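Local coordinates for alanine dehydrogenase (Archaeoglobus fulgidus, PDB 1OMO) that catalyses the reversible NAD-dependent oxidative deamination of L-alanine to pyruvate and ammonium, working as a homodimer, at the nicotinamide-adenine-dinucleotide site. Coordinates in Å, arbitrary orientation; residue numbers count along the deposited sequence, not the author numbering.

The nicotinamide-adenine-dinucleotide site. Residues 108-109, 132-136, 156-159, 162, 194-196, 201, 216-217, 219, 223, 290-292. With NAD (nicotinamide-adenine-dinucleotide), chain B.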
loop_
_atom_site.group_PDB
_atom_site.type_symbol
_atom_site.label_atom_id
_atom_site.label_comp_id
_atom_site.label_asym_id
_atom_site.label_seq_id
_atom_site.Cartn_x
_atom_site.Cartn_y
_atom_site.Cartn_z
ATOM N N ARG A 108 -19.336 3.877 1.840
ATOM C CA ARG A 108 -19.378 2.731 0.960
ATOM C C ARG A 108 -19.632 1.407 1.691
ATOM O O ARG A 108 -19.958 0.409 1.066
ATOM C CB ARG A 108 -18.122 2.660 0.085
ATOM C CG ARG A 108 -16.768 2.543 0.793
ATOM C CD ARG A 108 -16.530 1.219 1.534
ATOM N NE ARG A 108 -15.095 0.934 1.690
ATOM C CZ ARG A 108 -14.578 0.095 2.591
ATOM N NH1 ARG A 108 -15.372 -0.534 3.444
ATOM N NH2 ARG A 108 -13.273 -0.173 2.597
ATOM N N THR A 109 -19.484 1.393 3.006
ATOM C CA THR A 109 -19.767 0.170 3.768
ATOM C C THR A 109 -21.276 0.203 3.893
ATOM O O THR A 109 -21.950 -0.814 3.715
ATOM C CB THR A 109 -19.095 0.202 5.168
ATOM O OG1 THR A 109 -17.682 0.426 4.987
ATOM C CG2 THR A 109 -19.321 -1.138 5.901
ATOM N N GLY A 132 -26.084 -2.905 17.556
ATOM C CA GLY A 132 -25.010 -1.936 17.512
ATOM C C GLY A 132 -25.618 -0.680 16.894
ATOM O O GLY A 132 -26.209 -0.744 15.813
ATOM N N CYS A 133 -25.497 0.456 17.564
ATOM C CA CYS A 133 -26.092 1.683 17.052
ATOM C C CYS A 133 -25.078 2.812 16.950
ATOM O O CYS A 133 -25.397 3.963 17.250
ATOM C CB CYS A 133 -27.290 2.117 17.925
ATOM S SG CYS A 133 -28.667 0.894 18.009
ATOM N N GLY A 134 -23.852 2.462 16.545
ATOM C CA GLY A 134 -22.793 3.439 16.326
ATOM C C GLY A 134 -22.847 3.975 14.882
ATOM O O GLY A 134 -23.835 3.778 14.158
ATOM N N THR A 135 -21.772 4.621 14.456
ATOM C CA THR A 135 -21.689 5.222 13.147
ATOM C C THR A 135 -22.166 4.390 11.979
ATOM O O THR A 135 -23.029 4.805 11.219
ATOM C CB THR A 135 -20.250 5.665 12.858
ATOM O OG1 THR A 135 -19.889 6.703 13.777
ATOM C CG2 THR A 135 -20.122 6.178 11.428
ATOM N N GLN A 136 -21.585 3.220 11.817
ATOM C CA GLN A 136 -21.951 2.364 10.716
ATOM C C GLN A 136 -23.438 2.024 10.682
ATOM O O GLN A 136 -24.012 1.890 9.579
ATOM C CB GLN A 136 -21.110 1.092 10.728
ATOM C CG GLN A 136 -21.391 0.247 9.506
ATOM C CD GLN A 136 -21.351 1.073 8.217
ATOM O OE1 GLN A 136 -22.137 0.834 7.280
ATOM N NE2 GLN A 136 -20.425 2.053 8.161
ATOM N N TYR A 156 -30.723 -2.059 19.357
ATOM C CA TYR A 156 -30.031 -2.463 20.569
ATOM C C TYR A 156 -28.561 -2.097 20.600
ATOM O O TYR A 156 -27.820 -2.387 19.657
ATOM C CB TYR A 156 -30.096 -3.974 20.775
ATOM C CG TYR A 156 -29.147 -4.445 21.881
ATOM C CD1 TYR A 156 -27.886 -4.986 21.576
ATOM C CD2 TYR A 156 -29.500 -4.310 23.241
ATOM C CE1 TYR A 156 -26.998 -5.384 22.596
ATOM C CE2 TYR A 156 -28.616 -4.694 24.263
ATOM C CZ TYR A 156 -27.370 -5.230 23.934
ATOM O OH TYR A 156 -26.498 -5.579 24.946
ATOM N N ASP A 157 -28.117 -1.501 21.695
ATOM C CA ASP A 157 -26.694 -1.184 21.836
ATOM C C ASP A 157 -26.411 -1.400 23.313
ATOM O O ASP A 157 -27.325 -1.231 24.113
ATOM C CB ASP A 157 -26.431 0.280 21.434
ATOM C CG ASP A 157 -24.928 0.586 21.172
ATOM O OD1 ASP A 157 -24.585 1.054 20.050
ATOM O OD2 ASP A 157 -24.094 0.369 22.078
ATOM N N VAL A 158 -25.194 -1.815 23.687
ATOM C CA VAL A 158 -24.883 -1.980 25.114
ATOM C C VAL A 158 -24.908 -0.603 25.745
ATOM O O VAL A 158 -25.010 -0.463 26.962
ATOM C CB VAL A 158 -23.473 -2.570 25.412
ATOM C CG1 VAL A 158 -23.462 -4.061 25.172
ATOM C CG2 VAL A 158 -22.389 -1.839 24.583
ATOM N N ARG A 159 -24.765 0.420 24.919
ATOM C CA ARG A 159 -24.826 1.784 25.414
ATOM C C ARG A 159 -26.225 2.274 25.054
ATOM O O ARG A 159 -26.501 2.608 23.894
ATOM C CB ARG A 159 -23.777 2.668 24.746
ATOM C CG ARG A 159 -22.348 2.484 25.243
ATOM C CD ARG A 159 -21.478 3.539 24.587
ATOM N NE ARG A 159 -20.106 3.543 25.062
ATOM C CZ ARG A 159 -19.205 2.596 24.797
ATOM N NH1 ARG A 159 -17.970 2.708 25.284
ATOM N NH2 ARG A 159 -19.522 1.539 24.048
ATOM N N ALA A 162 -26.747 5.441 22.993
ATOM C CA ALA A 162 -26.574 5.345 21.556
ATOM C C ALA A 162 -27.836 4.762 20.883
ATOM O O ALA A 162 -28.238 5.230 19.815
ATOM C CB ALA A 162 -25.318 4.493 21.216
ATOM N N THR A 194 -23.482 -4.573 13.824
ATOM C CA THR A 194 -22.466 -3.583 13.574
ATOM C C THR A 194 -21.487 -3.367 14.742
ATOM O O THR A 194 -20.855 -2.309 14.869
ATOM C CB THR A 194 -23.261 -2.309 13.190
ATOM O OG1 THR A 194 -22.679 -1.676 12.055
ATOM C CG2 THR A 194 -23.377 -1.399 14.291
ATOM N N THR A 195 -21.340 -4.389 15.586
ATOM C CA THR A 195 -20.474 -4.271 16.756
ATOM C C THR A 195 -19.057 -4.773 16.520
ATOM O O THR A 195 -18.800 -5.499 15.571
ATOM C CB THR A 195 -21.044 -5.062 17.965
ATOM O OG1 THR A 195 -20.751 -6.453 17.808
ATOM C CG2 THR A 195 -22.567 -4.904 18.055
ATOM N N PRO A 196 -18.116 -4.351 17.371
ATOM C CA PRO A 196 -16.725 -4.796 17.237
ATOM C C PRO A 196 -16.490 -5.934 18.224
ATOM O O PRO A 196 -15.373 -6.217 18.595
ATOM C CB PRO A 196 -15.919 -3.561 17.621
ATOM C CG PRO A 196 -16.799 -2.942 18.714
ATOM C CD PRO A 196 -18.206 -3.094 18.140
ATOM N N VAL A 201 -22.869 -12.036 19.830
ATOM C CA VAL A 201 -23.812 -11.069 20.366
ATOM C C VAL A 201 -25.246 -11.445 19.945
ATOM O O VAL A 201 -26.222 -10.891 20.433
ATOM C CB VAL A 201 -23.490 -9.656 19.864
ATOM C CG1 VAL A 201 -24.717 -8.798 20.003
ATOM C CG2 VAL A 201 -22.313 -9.059 20.670
ATOM N N ILE A 216 -21.738 -6.876 9.549
ATOM C CA ILE A 216 -20.752 -5.821 9.250
ATOM C C ILE A 216 -19.594 -5.591 10.235
ATOM O O ILE A 216 -18.490 -5.214 9.828
ATOM C CB ILE A 216 -21.451 -4.383 9.095
ATOM C CG1 ILE A 216 -22.735 -4.450 8.254
ATOM C CG2 ILE A 216 -20.503 -3.398 8.345
ATOM C CD1 ILE A 216 -22.478 -4.841 6.803
ATOM N N GLY A 217 -19.855 -5.774 11.528
ATOM C CA GLY A 217 -18.863 -5.496 12.538
ATOM C C GLY A 217 -17.508 -6.168 12.483
ATOM O O GLY A 217 -16.489 -5.505 12.698
ATOM N N ASP A 219 -14.163 -7.526 11.227
ATOM C CA ASP A 219 -13.262 -7.223 10.112
ATOM C C ASP A 219 -11.780 -7.452 10.423
ATOM O O ASP A 219 -10.915 -6.983 9.679
ATOM C CB ASP A 219 -13.409 -5.771 9.724
ATOM C CG ASP A 219 -12.875 -4.872 10.799
ATOM O OD1 ASP A 219 -11.670 -4.973 11.125
ATOM O OD2 ASP A 219 -13.659 -4.094 11.334
ATOM N N LYS A 223 -12.390 -11.254 15.512
ATOM C CA LYS A 223 -13.655 -10.535 15.659
ATOM C C LYS A 223 -14.713 -11.563 15.256
ATOM O O LYS A 223 -14.456 -12.411 14.386
ATOM C CB LYS A 223 -13.739 -9.309 14.740
ATOM C CG LYS A 223 -13.098 -8.024 15.300
ATOM C CD LYS A 223 -13.400 -6.847 14.323
ATOM C CE LYS A 223 -12.837 -5.512 14.794
ATOM N NZ LYS A 223 -13.091 -4.392 13.846
ATOM N N SER A 290 -19.453 -8.826 5.347
ATOM C CA SER A 290 -18.772 -7.678 4.812
ATOM C C SER A 290 -17.416 -7.388 5.466
ATOM O O SER A 290 -17.289 -7.359 6.689
ATOM C CB SER A 290 -19.724 -6.488 4.929
ATOM O OG SER A 290 -19.137 -5.262 4.603
ATOM N N THR A 291 -16.393 -7.209 4.640
ATOM C CA THR A 291 -15.076 -6.889 5.170
ATOM C C THR A 291 -14.523 -5.553 4.687
ATOM O O THR A 291 -13.600 -5.032 5.304
ATOM C CB THR A 291 -14.004 -7.986 4.845
ATOM O OG1 THR A 291 -13.793 -8.076 3.428
ATOM C CG2 THR A 291 -14.449 -9.353 5.364
ATOM N N GLY A 292 -15.068 -5.002 3.603
ATOM C CA GLY A 292 -14.562 -3.739 3.044
ATOM C C GLY A 292 -13.482 -4.024 1.989
ATOM O O GLY A 292 -12.404 -4.538 2.311
HETATM P PA NAD B . -18.648 2.684 16.810
HETATM O O1A NAD B . -17.744 2.475 17.969
HETATM O O2A NAD B . -19.192 4.093 16.539
HETATM O O5B NAD B . -19.964 1.697 16.666
HETATM C C5B NAD B . -20.054 0.387 17.369
HETATM C C4B NAD B . -21.284 0.471 18.310
HETATM O O4B NAD B . -21.324 -0.893 18.922
HETATM C C3B NAD B . -21.172 1.427 19.590
HETATM O O3B NAD B . -22.309 2.376 19.642
HETATM C C2B NAD B . -21.109 0.484 20.816
HETATM O O2B NAD B . -21.553 0.932 22.044
HETATM C C1B NAD B . -21.825 -0.774 20.233
HETATM N N9A NAD B . -21.415 -2.006 20.840
HETATM C C8A NAD B . -20.184 -2.469 21.260
HETATM N N7A NAD B . -20.222 -3.687 21.757
HETATM C C5A NAD B . -21.479 -4.106 21.701
HETATM C C6A NAD B . -22.112 -5.367 22.091
HETATM N N6A NAD B . -21.432 -6.342 22.637
HETATM N N1A NAD B . -23.474 -5.428 21.854
HETATM C C2A NAD B . -24.198 -4.426 21.302
HETATM N N3A NAD B . -23.631 -3.191 20.916
HETATM C C4A NAD B . -22.264 -3.087 21.119
HETATM O O3 NAD B . -18.132 2.131 15.327
HETATM P PN NAD B . -18.738 2.177 13.740
HETATM O O1N NAD B . -20.155 2.681 13.812
HETATM O O2N NAD B . -17.695 2.811 12.841
HETATM O O5D NAD B . -18.777 0.511 13.486
HETATM C C5D NAD B . -17.445 -0.119 14.037
HETATM C C4D NAD B . -17.306 -1.560 13.673
HETATM O O4D NAD B . -17.432 -1.657 12.146
HETATM C C3D NAD B . -15.915 -2.198 13.984
HETATM O O3D NAD B . -15.994 -3.627 14.145
HETATM C C2D NAD B . -15.134 -1.770 12.738
HETATM O O2D NAD B . -13.841 -2.274 12.662
HETATM C C1D NAD B . -16.166 -2.195 11.589
HETATM N N1N NAD B . -16.133 -1.521 10.245
HETATM C C2N NAD B . -16.127 -2.484 9.144
HETATM C C3N NAD B . -16.295 -1.883 7.845
HETATM C C7N NAD B . -16.273 -2.973 6.614
HETATM O O7N NAD B . -15.948 -2.564 5.463
HETATM N N7N NAD B . -16.628 -4.268 6.892
HETATM C C4N NAD B . -16.474 -0.507 7.564
HETATM C C5N NAD B . -16.465 0.330 8.753
HETATM C C6N NAD B . -16.303 -0.168 10.056
HETATM O O HOH W 1 -18.367 3.259 9.899
HETATM O O HOH W 2 -18.101 -2.849 3.040
HETATM O O HOH W 3 -12.793 -2.450 15.709
#
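NAD lies extended across the Rossmann-fold domain. Its adenine is sandwiched between branched side chains: both methyls of Val158 press on one face, CG1 over the six-membered ring and CG2 over the five-membered one, while Thr195 CG2 covers the opposite face, 3.5 Å from the six-membered ring centroid. Asp157, with CG anti to the backbone N (chi1 -164°), reaches the adenosine ribose tip-on as a fork. Asp157 OD2 accepts from the 2'-hydroxyl O2B of NAD at 2.6 Å, and Asp157 OD1 from its 3'-hydroxyl O3B at 2.7 Å, each through a syn lone pair. Arg159, extended from CG to NE, gives NH2 to O2B of NAD at 2.9 Å, nearly in its guanidinium plane. An alanine in place of Asp157 would remove both carboxylate acceptors and would probably loosen the grip on this ribose. A phosphate on O2B would meet the carboxylate's likely negative charge, consistent with the enzyme's inability to use NADP. In the Rossmann glycine loop, Gly134, with no side chain, lets the backbone come close to the diphosphate, and Gln136 N, in the first turn of helix 135-147, donates to O1N; the helix dipole would favour this charge. At the nicotinamide ribose, Gly217 O accepts from O3D, and Lys223, its long chain extended beyond CG, brings NZ to O3D of NAD at 3.0 Å. Asp219, itself against this ribose, holds Lys223 NZ by a salt bridge from above its carboxylate plane. Arg108, bent at chi2 (68°), directs NH1 edge-on to the carboxamide O7N of NAD at 2.9 Å.

Behind this shell, Cys133 N meets Asp157 OD1 from above the carboxylate plane, and Arg159 N takes the anti lone pair of Asp157 OD2 at 2.9 Å, fixing the fork's rotation. The site thus secures the cofactor at both ends, which would position the nicotinamide to take hydride from alanine.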